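Local coordinates for putative tagatose-6-phosphate ketose/aldose isomerase (Escherichia coli, PDB 3C3J), which is a putative isomerase of the SIS family, built on two SIS domains, each with a parallel sheet flanked by helices, at residues R29-A40 with F157-T165. Residues are numbered along the deposited sequence; the frame is centred on the assembly and turned at random.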
loop_
_atom_site.group_PDB
_atom_site.type_symbol
_atom_site.label_atom_id
_atom_site.label_comp_id
_atom_site.label_asym_id
_atom_site.label_seq_id
_atom_site.Cartn_x
_atom_site.Cartn_y
_atom_site.Cartn_z
ATOM N N ARG A 29 -30.690 -3.854 -1.299
ATOM C CA ARG A 29 -31.059 -5.211 -0.978
ATOM C C ARG A 29 -30.196 -5.734 0.164
ATOM O O ARG A 29 -30.725 -6.303 1.115
ATOM C CB ARG A 29 -30.931 -6.117 -2.210
ATOM C CG ARG A 29 -32.196 -6.151 -3.037
ATOM C CD ARG A 29 -32.008 -6.704 -4.435
ATOM N NE ARG A 29 -31.410 -8.040 -4.534
ATOM C CZ ARG A 29 -32.036 -9.182 -4.290
ATOM N NH1 ARG A 29 -31.392 -10.329 -4.469
ATOM N NH2 ARG A 29 -33.276 -9.204 -3.816
ATOM N N SER A 30 -28.884 -5.488 0.116
ATOM C CA SER A 30 -28.038 -6.023 1.175
ATOM C C SER A 30 -28.336 -5.332 2.522
ATOM O O SER A 30 -28.427 -6.005 3.565
ATOM C CB SER A 30 -26.558 -5.904 0.855
ATOM O OG SER A 30 -25.855 -6.691 1.798
ATOM N N LEU A 31 -28.466 -4.004 2.494
ATOM C CA LEU A 31 -28.692 -3.221 3.732
ATOM C C LEU A 31 -30.061 -3.486 4.348
ATOM O O LEU A 31 -30.186 -3.539 5.570
ATOM C CB LEU A 31 -28.479 -1.720 3.471
ATOM C CG LEU A 31 -27.013 -1.240 3.631
ATOM C CD1 LEU A 31 -26.008 -2.156 2.928
ATOM C CD2 LEU A 31 -26.826 0.232 3.217
ATOM N N THR A 32 -31.079 -3.693 3.511
ATOM C CA THR A 32 -32.383 -4.142 4.020
ATOM C C THR A 32 -32.301 -5.570 4.620
ATOM O O THR A 32 -32.921 -5.853 5.635
ATOM C CB THR A 32 -33.566 -3.931 2.974
ATOM O OG1 THR A 32 -33.365 -4.736 1.836
ATOM C CG2 THR A 32 -33.599 -2.518 2.496
ATOM N N ASN A 33 -31.490 -6.446 4.044
ATOM C CA ASN A 33 -31.228 -7.747 4.686
ATOM C C ASN A 33 -30.563 -7.620 6.065
ATOM O O ASN A 33 -30.891 -8.336 7.010
ATOM C CB ASN A 33 -30.378 -8.625 3.796
ATOM C CG ASN A 33 -30.326 -10.041 4.282
ATOM O OD1 ASN A 33 -31.375 -10.683 4.471
ATOM N ND2 ASN A 33 -29.111 -10.548 4.515
ATOM N N ILE A 34 -29.598 -6.719 6.158
ATOM C CA ILE A 34 -28.898 -6.450 7.409
ATOM C C ILE A 34 -29.935 -5.961 8.443
ATOM O O ILE A 34 -29.888 -6.369 9.602
ATOM C CB ILE A 34 -27.740 -5.444 7.175
ATOM C CG1 ILE A 34 -26.597 -6.127 6.419
ATOM C CG2 ILE A 34 -27.260 -4.799 8.505
ATOM C CD1 ILE A 34 -25.468 -5.137 6.005
ATOM N N ASP A 35 -30.898 -5.150 8.005
ATOM C CA ASP A 35 -31.991 -4.722 8.906
ATOM C C ASP A 35 -32.699 -5.922 9.502
ATOM O O ASP A 35 -32.986 -5.942 10.707
ATOM C CB ASP A 35 -33.023 -3.830 8.205
ATOM C CG ASP A 35 -32.467 -2.463 7.817
ATOM O OD1 ASP A 35 -31.566 -1.961 8.501
ATOM O OD2 ASP A 35 -32.958 -1.879 6.842
ATOM N N ALA A 36 -32.979 -6.912 8.655
ATOM C CA ALA A 36 -33.650 -8.144 9.076
ATOM C C ALA A 36 -32.792 -8.957 10.062
ATOM O O ALA A 36 -33.330 -9.575 10.984
ATOM C CB ALA A 36 -34.000 -8.979 7.860
ATOM N N LEU A 37 -31.473 -8.925 9.865
ATOM C CA LEU A 37 -30.499 -9.670 10.677
ATOM C C LEU A 37 -29.935 -8.860 11.847
ATOM O O LEU A 37 -29.092 -9.368 12.606
ATOM C CB LEU A 37 -29.314 -10.104 9.783
ATOM C CG LEU A 37 -29.467 -11.351 8.931
ATOM C CD1 LEU A 37 -30.859 -11.433 8.321
ATOM C CD2 LEU A 37 -28.394 -11.342 7.837
ATOM N N ARG A 38 -30.403 -7.624 12.026
ATOM C CA ARG A 38 -29.759 -6.701 12.960
ATOM C C ARG A 38 -29.648 -7.254 14.378
ATOM O O ARG A 38 -28.604 -7.126 15.033
ATOM C CB ARG A 38 -30.513 -5.381 12.993
ATOM C CG ARG A 38 -29.804 -4.226 13.625
ATOM C CD ARG A 38 -28.709 -3.666 12.698
ATOM N NE ARG A 38 -27.400 -3.910 13.248
ATOM C CZ ARG A 38 -26.255 -3.493 12.699
ATOM N NH1 ARG A 38 -25.121 -3.747 13.323
ATOM N NH2 ARG A 38 -26.236 -2.842 11.555
ATOM N N SER A 39 -30.723 -7.847 14.879
ATOM C CA SER A 39 -30.709 -8.246 16.287
ATOM C C SER A 39 -29.770 -9.461 16.507
ATOM O O SER A 39 -29.046 -9.510 17.501
ATOM C CB SER A 39 -32.128 -8.445 16.809
ATOM O OG SER A 39 -32.601 -9.717 16.474
ATOM N N ALA A 40 -29.744 -10.388 15.554
ATOM C CA ALA A 40 -28.745 -11.472 15.512
ATOM C C ALA A 40 -27.288 -10.950 15.425
ATOM O O ALA A 40 -26.387 -11.414 16.170
ATOM C CB ALA A 40 -29.030 -12.388 14.335
ATOM N N PHE A 157 -20.027 -15.541 12.598
ATOM C CA PHE A 157 -21.341 -15.126 12.125
ATOM C C PHE A 157 -21.134 -14.668 10.690
ATOM O O PHE A 157 -20.436 -13.701 10.457
ATOM C CB PHE A 157 -21.883 -13.973 12.972
ATOM C CG PHE A 157 -23.295 -13.543 12.613
ATOM C CD1 PHE A 157 -24.356 -13.856 13.455
ATOM C CD2 PHE A 157 -23.554 -12.819 11.457
ATOM C CE1 PHE A 157 -25.654 -13.467 13.140
ATOM C CE2 PHE A 157 -24.852 -12.434 11.128
ATOM C CZ PHE A 157 -25.900 -12.755 11.974
ATOM N N ALA A 158 -21.736 -15.359 9.746
ATOM C CA ALA A 158 -21.502 -15.074 8.336
ATOM C C ALA A 158 -22.646 -14.274 7.770
ATOM O O ALA A 158 -23.821 -14.518 8.059
ATOM C CB ALA A 158 -21.333 -16.319 7.557
ATOM N N LEU A 159 -22.276 -13.316 6.933
ATOM C CA LEU A 159 -23.233 -12.465 6.274
ATOM C C LEU A 159 -23.174 -12.732 4.761
ATOM O O LEU A 159 -22.147 -12.539 4.109
ATOM C CB LEU A 159 -22.923 -11.030 6.628
ATOM C CG LEU A 159 -23.796 -9.906 6.150
ATOM C CD1 LEU A 159 -25.263 -10.146 6.553
ATOM C CD2 LEU A 159 -23.200 -8.611 6.781
ATOM N N LEU A 160 -24.295 -13.163 4.223
ATOM C CA LEU A 160 -24.404 -13.493 2.807
ATOM C C LEU A 160 -24.875 -12.290 1.993
ATOM O O LEU A 160 -25.857 -11.627 2.370
ATOM C CB LEU A 160 -25.385 -14.654 2.648
ATOM C CG LEU A 160 -25.459 -15.330 1.282
ATOM C CD1 LEU A 160 -24.126 -15.971 0.881
ATOM C CD2 LEU A 160 -26.609 -16.379 1.301
HETATM N N MSE A 161 -24.209 -12.020 0.876
HETATM C CA MSE A 161 -24.571 -10.881 0.015
HETATM C C MSE A 161 -25.721 -11.335 -0.893
HETATM O O MSE A 161 -25.959 -12.555 -1.012
HETATM C CB MSE A 161 -23.370 -10.433 -0.820
HETATM C CG MSE A 161 -22.198 -9.936 -0.029
HETATM SE SE MSE A 161 -22.635 -8.369 1.063
HETATM C CE MSE A 161 -23.192 -9.185 2.783
ATOM N N PRO A 162 -26.457 -10.380 -1.503
ATOM C CA PRO A 162 -27.497 -10.783 -2.453
ATOM C C PRO A 162 -26.941 -11.628 -3.605
ATOM O O PRO A 162 -25.804 -11.448 -4.040
ATOM C CB PRO A 162 -28.074 -9.446 -2.940
ATOM C CG PRO A 162 -27.721 -8.476 -1.793
ATOM C CD PRO A 162 -26.395 -8.920 -1.355
ATOM N N ALA A 163 -27.747 -12.571 -4.059
ATOM C CA ALA A 163 -27.324 -13.566 -5.041
ATOM C C ALA A 163 -26.716 -12.971 -6.305
ATOM O O ALA A 163 -25.749 -13.516 -6.827
ATOM C CB ALA A 163 -28.478 -14.471 -5.399
ATOM N N GLU A 164 -27.257 -11.853 -6.794
ATOM C CA GLU A 164 -26.750 -11.252 -8.030
ATOM C C GLU A 164 -25.332 -10.718 -7.918
ATOM O O GLU A 164 -24.689 -10.460 -8.940
ATOM C CB GLU A 164 -27.664 -10.133 -8.547
ATOM C CG GLU A 164 -27.678 -8.804 -7.720
ATOM C CD GLU A 164 -28.668 -8.802 -6.578
ATOM O OE1 GLU A 164 -28.979 -9.892 -6.062
ATOM O OE2 GLU A 164 -29.142 -7.694 -6.209
ATOM N N THR A 165 -24.839 -10.564 -6.697
ATOM C CA THR A 165 -23.488 -10.030 -6.490
ATOM C C THR A 165 -22.395 -11.108 -6.540
ATOM O O THR A 165 -21.231 -10.778 -6.382
ATOM C CB THR A 165 -23.358 -9.220 -5.167
ATOM O OG1 THR A 165 -23.413 -10.113 -4.033
ATOM C CG2 THR A 165 -24.442 -8.163 -5.072
HETATM O O HOH W 1 -26.942 -9.122 2.456
#
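Ser-30 sits directly against the Pro-162 ring, and here the two backbones come nearest. Its CB lies 3.7 Å from Pro-162 CD, while Pro-162 CG meets the backbone N of Ser-30. The OG stands anti to the backbone N (chi1 -168°), beside the selenium of selenomethionine Met-161. Ser-30 OG is also hydrogen-bonded to Ser-182 and, at 2.7 Å, to a water. That water donates to Leu-160 O and is weakly held by Asn-33 ND2, so it links the helix to the edge strand where no direct bond is made. Towards residue 40 the contact is mostly apolar. Leu-37 CD2 touches Leu-159 CD1 at 3.6 Å. Ile-34 CD1 lies more loosely, 4.2 Å from Leu-159 CD2. Ala-40 CB rests near CE1 and CZ of Phe-157, and the Ala-40 carbonyl oxygen also meets CE1.

The solvent side is polar. Exposed Arg-29 folds at its third torsion (chi3 55°) and grips Glu-164 side-on, with its guanidinium and the carboxylate 29° from coplanar. Arg-29 NE bonds Glu-164 OE2 at 2.8 Å and Arg-29 NH1 bonds Glu-164 OE1 at 2.9 Å, both on the syn side. Arg-29 NH1 also lies 3.8 Å from Pro-162 CB.

Helix 23-49 thus lies along the end strand 159-160 of the first SIS sheet. Strand 133-139 flanks that strand within the sheet, and helix 174-187 packs against Ser-30, Leu-159 and Met-161.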